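Local coordinates for protein glycoside hydrolase family 31 (Trueperella pyogenes, PDB 5I0F) that degrades cycloalternan, a cyclic glucose oligosaccharide, probably by the retaining mechanism of family 31 glycoside hydrolases, through a covalent sugar-enzyme intermediate, at residues A[194-198]-A[209-214]; A[225-231]-A[265-271]; A[286-290]-A[555-559]; A[388-392]-A[468-472]. The contacts are given in a common frame with arbitrary orientation. Residue numbers count along the deposited sequence, not the author numbering.

Contact 1. Residues A[194-198]-A[209-214]; sequences SVVFE and TYLPMP. With GLC (alpha-D-glucopyranose), chain B.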
# COMPACT_ATOMS: atom_id res chain seq x y z
N SER A 194 -3.17 1.11 -11.53
CA SER A 194 -3.20 0.15 -10.45
C SER A 194 -1.94 -0.70 -10.48
O SER A 194 -1.87 -1.72 -11.20
CB SER A 194 -4.47 -0.70 -10.51
OG SER A 194 -5.58 0.11 -10.07
N VAL A 195 -0.94 -0.23 -9.72
CA VAL A 195 0.34 -0.91 -9.52
C VAL A 195 0.72 -0.72 -8.05
O VAL A 195 0.61 0.38 -7.52
CB VAL A 195 1.44 -0.41 -10.49
CG1 VAL A 195 1.80 1.06 -10.30
CG2 VAL A 195 2.70 -1.27 -10.38
N VAL A 196 1.13 -1.80 -7.40
CA VAL A 196 1.50 -1.72 -6.00
C VAL A 196 2.77 -0.85 -5.93
O VAL A 196 3.72 -1.05 -6.70
CB VAL A 196 1.74 -3.12 -5.42
CG1 VAL A 196 2.38 -3.04 -4.05
CG2 VAL A 196 0.44 -3.92 -5.40
N PHE A 197 2.76 0.17 -5.08
CA PHE A 197 3.92 1.08 -4.98
C PHE A 197 4.02 1.69 -3.59
O PHE A 197 2.99 1.99 -2.96
CB PHE A 197 3.84 2.20 -6.04
CG PHE A 197 4.97 3.18 -5.96
CD1 PHE A 197 6.25 2.79 -6.31
CD2 PHE A 197 4.78 4.45 -5.49
CE1 PHE A 197 7.31 3.67 -6.23
CE2 PHE A 197 5.85 5.35 -5.41
CZ PHE A 197 7.13 4.95 -5.76
N GLU A 198 5.25 1.86 -3.12
CA GLU A 198 5.49 2.55 -1.86
C GLU A 198 5.73 4.05 -2.06
O GLU A 198 6.86 4.46 -2.32
CB GLU A 198 6.64 1.93 -1.07
CG GLU A 198 6.65 2.48 0.35
CD GLU A 198 8.01 2.71 0.97
OE1 GLU A 198 8.97 1.96 0.69
OE2 GLU A 198 8.09 3.65 1.80
N THR A 209 -0.77 4.68 -4.61
CA THR A 209 -1.26 3.90 -3.48
C THR A 209 -0.44 2.61 -3.28
O THR A 209 0.12 2.03 -4.24
CB THR A 209 -2.78 3.58 -3.66
OG1 THR A 209 -3.26 2.84 -2.54
CG2 THR A 209 -3.04 2.78 -4.92
N TYR A 210 -0.44 2.18 -2.02
CA TYR A 210 0.06 0.89 -1.61
C TYR A 210 -0.87 -0.27 -1.95
O TYR A 210 -0.43 -1.43 -2.00
CB TYR A 210 0.22 0.83 -0.09
CG TYR A 210 0.99 1.90 0.63
CD1 TYR A 210 2.37 1.80 0.82
CD2 TYR A 210 0.33 2.97 1.22
CE1 TYR A 210 3.08 2.77 1.53
CE2 TYR A 210 1.02 3.94 1.94
CZ TYR A 210 2.40 3.85 2.09
OH TYR A 210 3.10 4.80 2.83
N LEU A 211 -2.16 0.03 -2.13
CA LEU A 211 -3.21 -0.99 -2.19
C LEU A 211 -4.19 -0.70 -3.34
O LEU A 211 -5.38 -0.36 -3.12
CB LEU A 211 -3.94 -1.02 -0.84
CG LEU A 211 -4.44 -2.37 -0.34
CD1 LEU A 211 -5.15 -2.21 1.00
CD2 LEU A 211 -5.37 -3.03 -1.34
N PRO A 212 -3.71 -0.85 -4.59
CA PRO A 212 -4.57 -0.63 -5.74
C PRO A 212 -5.38 -1.90 -6.02
O PRO A 212 -5.02 -2.98 -5.55
CB PRO A 212 -3.57 -0.39 -6.87
CG PRO A 212 -2.40 -1.21 -6.49
CD PRO A 212 -2.32 -1.16 -4.99
N MET A 213 -6.43 -1.76 -6.81
CA MET A 213 -7.14 -2.91 -7.41
C MET A 213 -7.66 -2.53 -8.79
O MET A 213 -8.02 -1.37 -9.01
CB MET A 213 -8.31 -3.35 -6.53
CG MET A 213 -7.90 -3.92 -5.18
SD MET A 213 -9.31 -4.54 -4.28
CE MET A 213 -8.65 -4.69 -2.62
N PRO A 214 -7.68 -3.48 -9.74
CA PRO A 214 -8.20 -3.17 -11.07
C PRO A 214 -9.71 -3.38 -11.14
O PRO A 214 -10.20 -4.20 -11.93
CB PRO A 214 -7.42 -4.14 -11.96
CG PRO A 214 -7.23 -5.36 -11.09
CD PRO A 214 -7.02 -4.80 -9.70
C1 GLC B . 10.79 5.41 6.49
C2 GLC B . 9.39 5.02 6.98
C3 GLC B . 9.06 3.59 6.57
C4 GLC B . 9.17 3.46 5.06
C5 GLC B . 10.61 3.83 4.67
C6 GLC B . 10.87 3.72 3.18
O2 GLC B . 9.32 5.18 8.40
O3 GLC B . 7.72 3.27 6.99
O4 GLC B . 8.84 2.11 4.64
O5 GLC B . 10.91 5.18 5.08
O6 GLC B . 10.21 4.75 2.43
O HOH W 1 0.51 3.35 -7.04
O HOH W 2 5.77 4.67 2.92
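A loop leaving a β-strand can carry a sugar-binding side chain when it runs alongside a second segment, here leading into strand 212-219, as residues 194-198 illustrate. S194 starts the run with its side chain directed at 209-214: OG donates to M213 O (3.0 Å), while S194 CB lies 3.8 Å from P212 CB. V195 turns its side chain away and engages through its backbone; V195 O accepts from water 1 (3.0 Å), which accepts from T209 N (3.1 Å). V196 brings CG2 to 3.9 Å from P212 CD, so the proline ring serves both S194 and V196. At F197 the direct backbone bond is weak: N to T209 O, 3.3 Å, with a CA-H...O contact from Y210 CA to F197 O (3.4 Å). E198 sets CG against the edge of the Y210 ring (3.8 Å to CE1) and reaches the glycan pocket, where OE2 receives a very short hydrogen bond from GLC O6 (2.5 Å). Water 2 joins E198 OE2 (2.8 Å) to Y210 OH (2.7 Å), a hydroxyl also bonded to D532 N. Nearby, S194 bonds to T236 of strand 236-240, M213 to F178 of strand 174-179, and V196 N to N490 of helix 485-506.

Contact 2. Residues A[225-231]-A[265-271]; sequences AWGFHVE and RVNTWSG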
# COMPACT_ATOMS: atom_id res chain seq x y z
N ALA A 225 -26.32 0.73 -10.07
CA ALA A 225 -24.89 0.60 -10.19
C ALA A 225 -24.52 -0.51 -11.14
O ALA A 225 -25.28 -1.48 -11.33
CB ALA A 225 -24.28 0.32 -8.83
N TRP A 226 -23.34 -0.35 -11.72
CA TRP A 226 -22.67 -1.46 -12.38
C TRP A 226 -21.19 -1.41 -12.01
O TRP A 226 -20.74 -0.47 -11.36
CB TRP A 226 -22.89 -1.43 -13.89
CG TRP A 226 -22.38 -0.23 -14.58
CD1 TRP A 226 -22.99 0.99 -14.65
CD2 TRP A 226 -21.17 -0.12 -15.33
NE1 TRP A 226 -22.22 1.85 -15.40
CE2 TRP A 226 -21.10 1.20 -15.82
CE3 TRP A 226 -20.12 -1.00 -15.62
CZ2 TRP A 226 -20.02 1.66 -16.58
CZ3 TRP A 226 -19.06 -0.54 -16.39
CH2 TRP A 226 -19.02 0.77 -16.86
N GLY A 227 -20.43 -2.42 -12.39
CA GLY A 227 -19.00 -2.39 -12.04
C GLY A 227 -18.22 -3.30 -12.94
O GLY A 227 -18.80 -4.09 -13.71
N PHE A 228 -16.91 -3.17 -12.86
CA PHE A 228 -16.02 -3.96 -13.69
C PHE A 228 -14.74 -4.29 -12.95
O PHE A 228 -14.32 -3.55 -12.07
CB PHE A 228 -15.70 -3.22 -14.98
CG PHE A 228 -14.99 -1.92 -14.78
CD1 PHE A 228 -15.73 -0.74 -14.55
CD2 PHE A 228 -13.60 -1.85 -14.87
CE1 PHE A 228 -15.08 0.46 -14.36
CE2 PHE A 228 -12.95 -0.64 -14.67
CZ PHE A 228 -13.69 0.52 -14.42
N HIS A 229 -14.15 -5.42 -13.34
CA HIS A 229 -12.92 -5.90 -12.74
C HIS A 229 -12.11 -6.52 -13.84
O HIS A 229 -12.52 -7.51 -14.43
CB HIS A 229 -13.23 -6.91 -11.63
CG HIS A 229 -12.05 -7.74 -11.19
ND1 HIS A 229 -12.16 -9.08 -10.94
CD2 HIS A 229 -10.75 -7.41 -10.98
CE1 HIS A 229 -10.98 -9.55 -10.57
NE2 HIS A 229 -10.11 -8.56 -10.58
N VAL A 230 -10.96 -5.93 -14.14
CA VAL A 230 -10.07 -6.52 -15.11
C VAL A 230 -9.36 -7.65 -14.35
O VAL A 230 -8.63 -7.38 -13.41
CB VAL A 230 -9.05 -5.50 -15.68
CG1 VAL A 230 -8.22 -6.12 -16.80
CG2 VAL A 230 -9.75 -4.24 -16.17
N GLU A 231 -9.60 -8.90 -14.74
CA GLU A 231 -9.11 -10.05 -13.98
C GLU A 231 -7.66 -10.36 -14.34
O GLU A 231 -7.35 -11.24 -15.14
CB GLU A 231 -10.00 -11.30 -14.13
CG GLU A 231 -9.80 -12.28 -12.95
CD GLU A 231 -10.76 -13.45 -12.96
OE1 GLU A 231 -10.30 -14.60 -12.92
OE2 GLU A 231 -11.98 -13.26 -13.02
N ARG A 265 -9.94 -11.14 -19.57
CA ARG A 265 -11.24 -11.33 -18.93
C ARG A 265 -11.57 -10.08 -18.12
O ARG A 265 -10.74 -9.61 -17.34
CB ARG A 265 -11.22 -12.57 -18.04
CG ARG A 265 -12.39 -12.74 -17.09
CD ARG A 265 -13.72 -12.94 -17.79
NE ARG A 265 -14.83 -12.89 -16.84
CZ ARG A 265 -16.12 -12.99 -17.15
NH1 ARG A 265 -16.51 -13.16 -18.42
NH2 ARG A 265 -17.04 -12.93 -16.19
N VAL A 266 -12.78 -9.56 -18.32
CA VAL A 266 -13.31 -8.47 -17.52
C VAL A 266 -14.62 -8.93 -16.90
O VAL A 266 -15.61 -9.13 -17.61
CB VAL A 266 -13.56 -7.21 -18.37
CG1 VAL A 266 -14.08 -6.07 -17.50
CG2 VAL A 266 -12.27 -6.81 -19.09
N ASN A 267 -14.64 -9.10 -15.58
CA ASN A 267 -15.88 -9.42 -14.89
C ASN A 267 -16.72 -8.16 -14.78
O ASN A 267 -16.18 -7.04 -14.67
CB ASN A 267 -15.61 -9.98 -13.50
CG ASN A 267 -14.76 -11.24 -13.52
OD1 ASN A 267 -15.12 -12.24 -14.15
ND2 ASN A 267 -13.63 -11.20 -12.84
N THR A 268 -18.04 -8.32 -14.83
CA THR A 268 -18.96 -7.18 -14.72
C THR A 268 -20.21 -7.58 -13.96
O THR A 268 -20.59 -8.75 -13.96
CB THR A 268 -19.40 -6.61 -16.10
OG1 THR A 268 -20.04 -7.63 -16.90
CG2 THR A 268 -18.24 -6.03 -16.88
N TRP A 269 -20.83 -6.61 -13.30
CA TRP A 269 -22.03 -6.82 -12.51
C TRP A 269 -22.90 -5.61 -12.62
O TRP A 269 -22.44 -4.52 -12.95
CB TRP A 269 -21.71 -7.04 -11.03
CG TRP A 269 -20.70 -8.10 -10.81
CD1 TRP A 269 -20.94 -9.42 -10.67
CD2 TRP A 269 -19.27 -7.93 -10.74
NE1 TRP A 269 -19.76 -10.10 -10.51
CE2 TRP A 269 -18.71 -9.21 -10.56
CE3 TRP A 269 -18.41 -6.82 -10.81
CZ2 TRP A 269 -17.34 -9.43 -10.44
CZ3 TRP A 269 -17.03 -7.03 -10.69
CH2 TRP A 269 -16.51 -8.33 -10.50
N SER A 270 -24.18 -5.81 -12.33
CA SER A 270 -25.10 -4.70 -12.19
C SER A 270 -26.22 -5.00 -11.19
O SER A 270 -26.57 -6.17 -10.95
CB SER A 270 -25.65 -4.31 -13.55
OG SER A 270 -26.39 -5.38 -14.11
N GLY A 271 -26.79 -3.93 -10.64
CA GLY A 271 -27.84 -4.05 -9.61
C GLY A 271 -27.73 -2.88 -8.67
O GLY A 271 -27.47 -1.77 -9.12
O HOH W 3 -14.38 -14.80 -13.64
O HOH W 4 -7.61 -11.21 -17.93
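Antiparallel strands alternate hydrogen-bonded and non-hydrogen-bonded pairs, and strand 265-271 shows how side chains elaborate that ladder. R265 O accepts from E231 N (2.9 Å); its guanidinium folds back, NE donating to N267 OD1 (2.8 Å), and it also forms a salt bridge with D140. V266 sits opposite V230 in a non-hydrogen-bonded pair and touches F228 (CG1 to F228 CB, 4.1 Å). N267 is the polar hub: N bonds to H229 O and O to H229 N, both at 2.9 Å, while ND2 donates to E231 OE2 (2.6 Å) and H229 ND1 (3.2 Å). T268 faces F228, its CA making a CA-H...O contact with G227 O (3.3 Å). W269 pairs with G227 (G227 N to W269 O, 3.0 Å), and its indole lies along the neighbouring strand, CE3 beside the place where G227 lacks a side chain and CH2 3.7 Å from H229 CB. S270 pairs with W226, and G271 closes the ladder with A225 (A225 N to G271 O, 2.9 Å). The face bearing F228 and V230 packs on strand 247-253 of another sheet, sandwich-fashion; the face bearing A225, H229 and N267 meets helix 273-284, and strands 138-141 and 212-219 flank the pair.

Contact 3. Residues A[286-290]-A[555-559]; sequences RPAEM and ILYWG
Two chain segments that each lead into a barrel strand can be joined with no backbone hydrogen bond between them, chiefly through one aromatic side chain. Residues 286-290 run extended but belong to no sheet (phi/psi -56/144 at P287, -81/157 at A288, -65/143 at E289, -129/155 at M290). In 555-559, L556 bends the chain (-82/-47), Y557 follows at -96/76, and W558 and G559 are strand; W558 N bonds weakly to L556 O (3.2 Å). The closest CA atoms, of P287 and L556, stand 6.6 Å apart.

The polar link is made by Y557, chi1 m (-55°) and chi2 -76°, whose OH donates to A288 O at 2.7 Å. A water accepts from M290 N (2.9 Å) and donates to Y557 OH (2.9 Å). This is the N-terminal end of the TIM barrel, opposite the catalytic mouth: 286-290 precedes the first strand, 297-300, and 555-559 enters the seventh, 558-561.

Apolar groups lie on opposite sides of the plane of the Y557 ring. M290, chi1 and chi2 both m and chi3 158°, lays CG over a face of that ring, 3.7 Å from its centroid and 21° off the normal, a CH-pi contact; SD lies 5.1 Å from the centroid, a Met-aromatic contact. P287 CB approaches Y557 CE2 (4.0 Å) and L556 CD2 (3.8 Å), L556 being t,p. L644 of helix 617-646 covers P287 and L556.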
# COMPACT_ATOMS: atom_id res chain seq x y z
N ARG A 286 -13.48 -12.72 0.49
CA ARG A 286 -14.27 -11.94 1.44
C ARG A 286 -13.52 -11.74 2.76
O ARG A 286 -12.74 -12.59 3.12
CB ARG A 286 -15.59 -12.64 1.73
CG ARG A 286 -16.59 -12.52 0.60
CD ARG A 286 -17.84 -13.34 0.84
NE ARG A 286 -18.75 -13.19 -0.29
CZ ARG A 286 -19.59 -12.18 -0.49
NH1 ARG A 286 -19.72 -11.18 0.40
NH2 ARG A 286 -20.36 -12.18 -1.58
N PRO A 287 -13.79 -10.64 3.49
CA PRO A 287 -13.18 -10.49 4.83
C PRO A 287 -13.48 -11.67 5.76
O PRO A 287 -14.56 -12.27 5.69
CB PRO A 287 -13.78 -9.19 5.39
CG PRO A 287 -14.77 -8.71 4.39
CD PRO A 287 -14.69 -9.53 3.15
N ALA A 288 -12.47 -11.99 6.57
CA ALA A 288 -12.51 -13.05 7.58
C ALA A 288 -13.22 -12.58 8.85
O ALA A 288 -13.26 -11.38 9.12
CB ALA A 288 -11.05 -13.41 7.92
N GLU A 289 -13.73 -13.51 9.65
CA GLU A 289 -14.17 -13.20 11.03
C GLU A 289 -12.95 -12.78 11.88
O GLU A 289 -11.86 -13.36 11.75
CB GLU A 289 -14.81 -14.39 11.71
CG GLU A 289 -16.11 -14.93 11.08
CD GLU A 289 -16.01 -16.41 10.76
OE1 GLU A 289 -16.87 -17.18 11.12
OE2 GLU A 289 -15.02 -16.79 10.11
N MET A 290 -13.16 -11.81 12.77
CA MET A 290 -12.08 -11.30 13.64
C MET A 290 -12.52 -11.28 15.09
O MET A 290 -13.70 -11.21 15.37
CB MET A 290 -11.66 -9.89 13.19
CG MET A 290 -10.84 -9.85 11.92
SD MET A 290 -9.18 -10.52 12.20
CE MET A 290 -8.69 -11.00 10.56
N ILE A 555 -12.04 -3.82 1.61
CA ILE A 555 -11.06 -3.80 2.69
C ILE A 555 -11.82 -3.29 3.90
O ILE A 555 -12.02 -2.08 4.07
CB ILE A 555 -9.86 -2.88 2.37
CG1 ILE A 555 -9.10 -3.36 1.13
CG2 ILE A 555 -8.91 -2.78 3.57
CD1 ILE A 555 -8.45 -4.72 1.27
N LEU A 556 -12.26 -4.22 4.74
CA LEU A 556 -13.19 -3.95 5.84
C LEU A 556 -12.51 -3.40 7.09
O LEU A 556 -12.99 -2.43 7.69
CB LEU A 556 -13.95 -5.24 6.19
CG LEU A 556 -15.06 -5.23 7.25
CD1 LEU A 556 -16.17 -4.34 6.79
CD2 LEU A 556 -15.63 -6.63 7.47
N TYR A 557 -11.42 -4.04 7.51
CA TYR A 557 -10.77 -3.75 8.77
C TYR A 557 -9.61 -2.77 8.55
O TYR A 557 -8.43 -3.15 8.53
CB TYR A 557 -10.27 -5.06 9.41
CG TYR A 557 -11.31 -6.14 9.61
CD1 TYR A 557 -12.24 -6.05 10.63
CD2 TYR A 557 -11.33 -7.28 8.80
CE1 TYR A 557 -13.20 -7.05 10.83
CE2 TYR A 557 -12.27 -8.28 8.98
CZ TYR A 557 -13.18 -8.17 10.01
OH TYR A 557 -14.12 -9.13 10.24
N TRP A 558 -9.96 -1.51 8.35
CA TRP A 558 -9.05 -0.48 7.95
C TRP A 558 -8.84 0.50 9.09
O TRP A 558 -9.78 0.85 9.81
CB TRP A 558 -9.60 0.24 6.73
CG TRP A 558 -8.79 1.40 6.26
CD1 TRP A 558 -7.88 1.41 5.26
CD2 TRP A 558 -8.84 2.73 6.77
NE1 TRP A 558 -7.34 2.67 5.12
CE2 TRP A 558 -7.92 3.50 6.03
CE3 TRP A 558 -9.60 3.36 7.77
CZ2 TRP A 558 -7.74 4.86 6.26
CZ3 TRP A 558 -9.40 4.71 8.00
CH2 TRP A 558 -8.48 5.45 7.25
N GLY A 559 -7.62 0.98 9.21
CA GLY A 559 -7.32 2.13 10.07
C GLY A 559 -6.18 2.96 9.53
O GLY A 559 -5.79 2.85 8.37
O HOH W 5 -15.53 -10.24 12.55

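Contact 4. Residues A[388-392]-A[468-472]; sequences QIPLQ and GGEHA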
# COMPACT_ATOMS: atom_id res chain seq x y z
N GLN A 388 7.13 -7.15 11.13
CA GLN A 388 7.83 -7.98 10.15
C GLN A 388 8.00 -7.22 8.85
O GLN A 388 7.28 -6.24 8.59
CB GLN A 388 7.02 -9.24 9.87
CG GLN A 388 6.98 -10.21 11.05
CD GLN A 388 8.28 -10.94 11.25
OE1 GLN A 388 8.49 -12.00 10.69
NE2 GLN A 388 9.16 -10.38 12.07
N ILE A 389 8.94 -7.71 8.03
CA ILE A 389 9.21 -7.21 6.69
C ILE A 389 9.51 -8.45 5.79
O ILE A 389 10.18 -9.39 6.28
CB ILE A 389 10.41 -6.23 6.72
CG1 ILE A 389 10.68 -5.58 5.36
CG2 ILE A 389 11.68 -6.94 7.15
CD1 ILE A 389 9.72 -4.50 5.02
N PRO A 390 9.03 -8.48 4.54
CA PRO A 390 9.29 -9.67 3.69
C PRO A 390 10.59 -9.49 2.90
O PRO A 390 10.59 -9.49 1.66
CB PRO A 390 8.07 -9.71 2.78
CG PRO A 390 7.72 -8.26 2.57
CD PRO A 390 8.21 -7.49 3.78
N LEU A 391 11.67 -9.31 3.65
CA LEU A 391 13.02 -9.09 3.14
C LEU A 391 14.03 -9.71 4.11
O LEU A 391 13.78 -9.81 5.31
CB LEU A 391 13.35 -7.61 2.97
CG LEU A 391 12.56 -6.85 1.87
CD1 LEU A 391 12.80 -5.36 1.95
CD2 LEU A 391 12.94 -7.37 0.48
N GLN A 392 15.18 -10.11 3.57
CA GLN A 392 16.24 -10.70 4.37
C GLN A 392 17.47 -9.88 4.06
O GLN A 392 18.01 -9.97 2.94
CB GLN A 392 16.46 -12.16 3.99
CG GLN A 392 17.55 -12.85 4.80
CD GLN A 392 17.10 -13.26 6.20
OE1 GLN A 392 16.08 -13.93 6.36
NE2 GLN A 392 17.88 -12.90 7.20
N GLY A 468 5.64 -3.37 4.60
CA GLY A 468 6.25 -3.55 3.28
C GLY A 468 5.48 -4.45 2.32
O GLY A 468 4.26 -4.52 2.36
N GLY A 469 6.20 -5.11 1.42
CA GLY A 469 5.63 -5.98 0.39
C GLY A 469 5.62 -5.40 -1.02
O GLY A 469 5.21 -6.11 -1.97
N GLU A 470 6.10 -4.17 -1.18
CA GLU A 470 6.10 -3.44 -2.47
C GLU A 470 7.44 -3.52 -3.19
O GLU A 470 7.64 -2.84 -4.17
CB GLU A 470 5.77 -1.96 -2.28
CG GLU A 470 4.65 -1.66 -1.28
CD GLU A 470 5.10 -1.49 0.18
OE1 GLU A 470 6.31 -1.65 0.51
OE2 GLU A 470 4.22 -1.17 1.02
N HIS A 471 8.34 -4.41 -2.77
CA HIS A 471 9.76 -4.29 -3.11
C HIS A 471 10.16 -4.90 -4.46
O HIS A 471 11.26 -4.61 -4.96
CB HIS A 471 10.60 -4.96 -2.01
CG HIS A 471 10.08 -4.70 -0.62
ND1 HIS A 471 10.18 -3.46 -0.02
CD2 HIS A 471 9.43 -5.50 0.25
CE1 HIS A 471 9.61 -3.51 1.17
NE2 HIS A 471 9.16 -4.74 1.36
N ALA A 472 9.30 -5.73 -5.04
CA ALA A 472 9.67 -6.47 -6.27
C ALA A 472 9.46 -5.59 -7.48
O ALA A 472 8.31 -5.25 -7.79
CB ALA A 472 8.83 -7.73 -6.41
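Rotamers decide how one loop receives an imidazole from another, as in the loops after the third and fourth TIM-barrel strands. H471, with chi1 at -40° and chi2 at -71°, points its ring into 388-392, where three successive side chains approach NE2. I389 takes chi1 t and chi2 p, which carries CD1 to 3.7 Å from H471 NE2 and 4.0 Å from G468 CA. P390 is the centre of an inverse gamma turn (phi/psi -90/59), with L391 N bonded weakly to I389 O (3.0 Å); the turn sets P390 CD at the edge of the imidazole, 3.8 Å from H471 NE2, with P390 CG 3.7 Å from G469 N. L391, chi1 m and chi2 t, places CD1 over the ring face, 3.6 Å from the centroid and 1° off the normal, a CH-pi contact. G468 makes room, since a CB there would collide with I389 CD1; at G469 the backbone angles (105/-2) would jam a CB against the preceding carbonyl O. E470, not touching 388-392, makes a salt bridge with R516 of the glycan pocket. No hydrogen bond crosses between the loops, so their fit beside the pocket rests on van der Waals and CH-pi packing.

Overall arrangement
From the N terminus, contact 1 closes a short loop of ten residues containing helix 203-206, and contact 2 follows in series, closing 33 residues. The two join within one sheet, where strands 212-219 and 225-230 are neighbours: P214 O lies 2.9 Å from V230 N, a probable hydrogen bond. Contact 3 closes a far longer loop taking in most of the barrel, with contact 4 wholly within. No pair of contacts crosses. Contact 1 bridges the β-domain and the barrel, its M213 and L211 packing on I555 of contact 3 and its V196, F197, E198 and Y210 on E470 of contact 4. Contact 3 lies at the barrel's N-terminal end, contact 4 at its C-terminal, sugar-binding end.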